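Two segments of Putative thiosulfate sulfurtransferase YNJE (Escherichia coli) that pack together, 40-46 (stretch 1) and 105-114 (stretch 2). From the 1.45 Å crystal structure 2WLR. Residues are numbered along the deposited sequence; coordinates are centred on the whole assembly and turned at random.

Stretch 1 40-46: GPSGHEL
Stretch 2 (105-114) ILSDALSEPS

This is a small loop-against-loop contact, 327 Å² summed over both sides, in which one buried carboxylate and two waters fasten antiparallel segments and a pair of prolines closes one end. Glu-45 (82 Å²), Leu-110 (71 Å²) and Pro-41 (64 Å²) are most covered, then Pro-113 (39 Å²). The register runs from Pro-41 beside Pro-113, CA to CA 4.9 Å, to Glu-45 beside Ala-109, CA to CA 7.2 Å.

Stretch 2 presents its backbone through consecutive turns: type I from Leu-106 to Ala-109, with Ala-109 N to Leu-106 O at 3.3 Å, then type II from Asp-108 to Ser-111, where Ser-111 N and OG both donate to Asp-108 O, at 3.1 and 2.6 Å. Leu-110 is left-handed (67/7), and Leu-110 N donates to Glu-45 OE2 at 2.8 Å, N-H...acceptor angle 165°. The long Glu-45 side chain (CB toward stretch 2; m, m, 3°) suits this reach, its aliphatic CG lying 3.8 Å from Leu-106 CD2. Water 2 donates to Glu-45 OE2 (2.8 Å) and accepts from Glu-112 N (2.9 Å).

Leu-110 (m, t) places CD2 4.0 Å from Gly-43 O. Gly-43, at 116/-165, must be glycine: a CB would jam against Ser-42 O. Pro-41 and Pro-113, both C-gamma exo, meet CG to CG at 4.3 Å, while water 1 accepts from Ser-42 N (2.8 Å) and donates to Pro-113 O (2.9 Å).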

ATOM      1  N   GLY A  40       3.805   5.135 -22.862  1.00 11.39           N
ATOM      2  CA  GLY A  40       5.227   5.105 -22.621  1.00 10.71           C
ATOM      3  C   GLY A  40       5.693   3.901 -21.835  1.00 10.13           C
ATOM      4  O   GLY A  40       4.903   3.093 -21.414  1.00 11.19           O
ATOM      5  N   PRO A  41       7.000   3.796 -21.642  1.00  9.46           N
ATOM      6  CA  PRO A  41       7.549   2.676 -20.900  1.00  9.73           C
ATOM      7  C   PRO A  41       6.897   2.532 -19.515  1.00  9.45           C
ATOM      8  O   PRO A  41       6.609   3.529 -18.845  1.00  9.14           O
ATOM      9  CB  PRO A  41       9.033   3.047 -20.781  1.00 10.06           C
ATOM     10  CG  PRO A  41       9.297   3.950 -21.893  1.00 11.59           C
ATOM     11  CD  PRO A  41       8.047   4.712 -22.116  1.00 10.25           C
ATOM     12  N   SER A  42       6.678   1.292 -19.112  1.00  8.58           N
ATOM     13  CA  SER A  42       5.901   0.988 -17.897  1.00  7.32           C
ATOM     14  C   SER A  42       6.730   0.067 -17.009  1.00  7.53           C
ATOM     15  O   SER A  42       6.891  -1.120 -17.303  1.00  9.16           O
ATOM     16  CB  SER A  42       4.589   0.290 -18.308  1.00  8.42           C
ATOM     17  OG  SER A  42       3.863  -0.112 -17.175  1.00 10.01           O
ATOM     18  N   GLY A  43       7.271   0.654 -15.939  1.00  7.07           N
ATOM     19  CA  GLY A  43       8.018  -0.124 -14.971  1.00  7.55           C
ATOM     20  C   GLY A  43       9.483   0.237 -14.861  1.00  7.62           C
ATOM     21  O   GLY A  43       9.937   1.235 -15.385  1.00  8.02           O
ATOM     22  N   HIS A  44      10.228  -0.673 -14.205  1.00  7.01           N
ATOM     23  CA  HIS A  44      11.640  -0.498 -13.886  1.00  7.98           C
ATOM     24  C   HIS A  44      12.481  -1.593 -14.483  1.00  7.38           C
ATOM     25  O   HIS A  44      11.995  -2.629 -14.887  1.00  7.37           O
ATOM     26  CB  HIS A  44      11.865  -0.446 -12.358  1.00  7.86           C
ATOM     27  CG  HIS A  44      11.188  -1.547 -11.590  1.00  7.51           C
ATOM     28  ND1 HIS A  44      11.776  -2.755 -11.266  1.00 10.45           N
ATOM     29  CD2 HIS A  44       9.971  -1.571 -11.019  1.00  4.98           C
ATOM     30  CE1 HIS A  44      10.921  -3.452 -10.521  1.00  6.71           C
ATOM     31  NE2 HIS A  44       9.814  -2.760 -10.388  1.00 11.30           N
ATOM     32  N   GLU A  45      13.771  -1.344 -14.553  1.00  8.07           N
ATOM     33  CA  GLU A  45      14.645  -2.367 -15.061  1.00  8.38           C
ATOM     34  C   GLU A  45      14.730  -3.541 -14.104  1.00  9.49           C
ATOM     35  O   GLU A  45      14.534  -3.404 -12.911  1.00  8.84           O
ATOM     36  CB  GLU A  45      16.015  -1.798 -15.369  1.00  8.76           C
ATOM     37  CG  GLU A  45      16.012  -0.710 -16.449  1.00  9.31           C
ATOM     38  CD  GLU A  45      15.841  -1.217 -17.841  1.00 10.34           C
ATOM     39  OE1 GLU A  45      15.670  -2.433 -18.032  1.00 10.79           O
ATOM     40  OE2 GLU A  45      15.926  -0.382 -18.758  1.00 10.45           O
ATOM     41  N   LEU A  46      15.008  -4.715 -14.653  1.00  9.85           N
ATOM     42  CA  LEU A  46      15.073  -5.936 -13.873  1.00 11.21           C
ATOM     43  C   LEU A  46      15.940  -5.816 -12.624  1.00 11.30           C
ATOM     44  O   LEU A  46      17.104  -5.416 -12.684  1.00 12.15           O
ATOM     45  CB  LEU A  46      15.552  -7.104 -14.758  1.00 11.99           C
ATOM     46  CG  LEU A  46      15.655  -8.475 -14.106  1.00 12.82           C
ATOM     47  CD1 LEU A  46      14.280  -9.012 -13.706  1.00 14.46           C
ATOM     48  CD2 LEU A  46      16.327  -9.429 -15.106  1.00 17.75           C
ATOM     49  N   ILE A 105      25.980   5.708 -14.772  1.00 16.07           N
ATOM     50  CA  ILE A 105      24.650   5.811 -15.375  1.00 16.12           C
ATOM     51  C   ILE A 105      24.335   4.503 -16.107  1.00 14.89           C
ATOM     52  O   ILE A 105      25.239   3.842 -16.654  1.00 14.41           O
ATOM     53  CB  ILE A 105      24.586   6.998 -16.337  1.00 16.86           C
ATOM     54  CG1 ILE A 105      23.157   7.320 -16.713  1.00 20.28           C
ATOM     55  CG2 ILE A 105      25.384   6.722 -17.604  1.00 21.22           C
ATOM     56  CD1 ILE A 105      22.997   8.728 -17.186  1.00 25.53           C
ATOM     57  N   LEU A 106      23.070   4.088 -16.067  1.00 12.74           N
ATOM     58  CA  LEU A 106      22.613   2.935 -16.830  1.00 12.01           C
ATOM     59  C   LEU A 106      22.278   3.469 -18.214  1.00 12.68           C
ATOM     60  O   LEU A 106      21.262   4.159 -18.389  1.00 12.98           O
ATOM     61  CB  LEU A 106      21.424   2.244 -16.153  1.00 11.57           C
ATOM     62  CG  LEU A 106      20.910   0.984 -16.853  1.00 13.04           C
ATOM     63  CD1 LEU A 106      21.931  -0.093 -16.895  1.00 15.36           C
ATOM     64  CD2 LEU A 106      19.649   0.485 -16.123  1.00 13.71           C
ATOM     65  N   SER A 107      23.171   3.221 -19.181  1.00 14.23           N
ATOM     66  CA  SER A 107      23.149   3.960 -20.444  1.00 15.38           C
ATOM     67  C   SER A 107      21.929   3.679 -21.289  1.00 15.60           C
ATOM     68  O   SER A 107      21.406   4.597 -21.918  1.00 17.26           O
ATOM     69  CB  SER A 107      24.408   3.711 -21.287  1.00 16.27           C
ATOM     70  OG  SER A 107      24.631   2.345 -21.487  1.00 18.87           O
ATOM     71  N   ASP A 108      21.444   2.443 -21.245  1.00 14.80           N
ATOM     72  CA  ASP A 108      20.297   2.030 -22.058  1.00 13.86           C
ATOM     73  C   ASP A 108      18.990   1.956 -21.258  1.00 12.67           C
ATOM     74  O   ASP A 108      18.026   1.362 -21.710  1.00 11.45           O
ATOM     75  CB  ASP A 108      20.575   0.712 -22.838  1.00 13.73           C
ATOM     76  CG  ASP A 108      20.741  -0.515 -21.943  1.00 15.27           C
ATOM     77  OD1 ASP A 108      20.980  -0.355 -20.718  1.00 15.02           O
ATOM     78  OD2 ASP A 108      20.598  -1.650 -22.461  1.00 18.28           O
ATOM     79  N   ALA A 109      18.956   2.581 -20.079  1.00 11.30           N
ATOM     80  CA  ALA A 109      17.777   2.542 -19.225  1.00 10.79           C
ATOM     81  C   ALA A 109      16.517   3.009 -19.921  1.00 11.21           C
ATOM     82  O   ALA A 109      16.517   4.067 -20.526  1.00 12.74           O
ATOM     83  CB  ALA A 109      17.987   3.394 -17.990  1.00 10.93           C
ATOM     84  N   LEU A 110      15.448   2.218 -19.792  1.00 10.74           N
ATOM     85  CA  LEU A 110      14.121   2.509 -20.343  1.00 11.68           C
ATOM     86  C   LEU A 110      14.054   2.499 -21.876  1.00 11.58           C
ATOM     87  O   LEU A 110      13.007   2.823 -22.432  1.00 13.18           O
ATOM     88  CB  LEU A 110      13.554   3.809 -19.779  1.00 12.36           C
ATOM     89  CG  LEU A 110      13.650   3.961 -18.251  1.00 11.86           C
ATOM     90  CD1 LEU A 110      13.185   5.357 -17.825  1.00 13.60           C
ATOM     91  CD2 LEU A 110      12.821   2.927 -17.555  1.00 13.88           C
ATOM     92  N   SER A 111      15.121   2.106 -22.555  1.00 12.51           N
ATOM     93  CA  SER A 111      15.115   2.084 -24.029  1.00 12.57           C
ATOM     94  C   SER A 111      14.473   0.847 -24.647  1.00 12.95           C
ATOM     95  O   SER A 111      14.265   0.808 -25.857  1.00 13.96           O
ATOM     96  CB  SER A 111      16.522   2.211 -24.558  1.00 12.49           C
ATOM     97  OG  SER A 111      17.291   1.069 -24.226  1.00 13.68           O
ATOM     98  N   GLU A 112      14.230  -0.181 -23.837  1.00 12.54           N
ATOM     99  CA  GLU A 112      13.549  -1.392 -24.262  1.00 12.16           C
ATOM    100  C   GLU A 112      12.317  -1.608 -23.367  1.00 12.68           C
ATOM    101  O   GLU A 112      12.370  -2.311 -22.369  1.00 10.90           O
ATOM    102  CB  GLU A 112      14.518  -2.558 -24.157  1.00 13.22           C
ATOM    103  CG  GLU A 112      15.725  -2.441 -25.061  1.00 16.01           C
ATOM    104  CD  GLU A 112      15.439  -2.564 -26.558  1.00 20.29           C
ATOM    105  OE1 GLU A 112      14.293  -2.891 -26.961  1.00 22.39           O
ATOM    106  OE2 GLU A 112      16.409  -2.325 -27.324  1.00 24.07           O
ATOM    107  N   PRO A 113      11.189  -0.990 -23.707  1.00 12.17           N
ATOM    108  CA  PRO A 113      10.030  -1.090 -22.847  1.00 12.52           C
ATOM    109  C   PRO A 113       9.634  -2.522 -22.523  1.00 11.72           C
ATOM    110  O   PRO A 113       9.081  -2.789 -21.468  1.00 11.80           O
ATOM    111  CB  PRO A 113       8.939  -0.356 -23.643  1.00 13.45           C
ATOM    112  CG  PRO A 113       9.681   0.536 -24.547  1.00 14.11           C
ATOM    113  CD  PRO A 113      10.934  -0.163 -24.897  1.00 13.93           C
ATOM    114  N   SER A 114       9.911  -3.457 -23.431  1.00 11.97           N
ATOM    115  CA  SER A 114       9.507  -4.845 -23.220  1.00 11.48           C
ATOM    116  C   SER A 114      10.196  -5.569 -22.058  1.00 11.17           C
ATOM    117  O   SER A 114       9.678  -6.546 -21.542  1.00 11.56           O
ATOM    118  CB  SER A 114       9.654  -5.667 -24.514  1.00 12.62           C
ATOM    119  OG  SER A 114      11.002  -5.879 -24.856  1.00 12.71           O
TER
HETATM  120  O   HOH W   1       6.981  -0.967 -20.767  1.00 15.71           O
HETATM  121  O   HOH W   2      14.181  -0.538 -20.926  1.00  9.57           O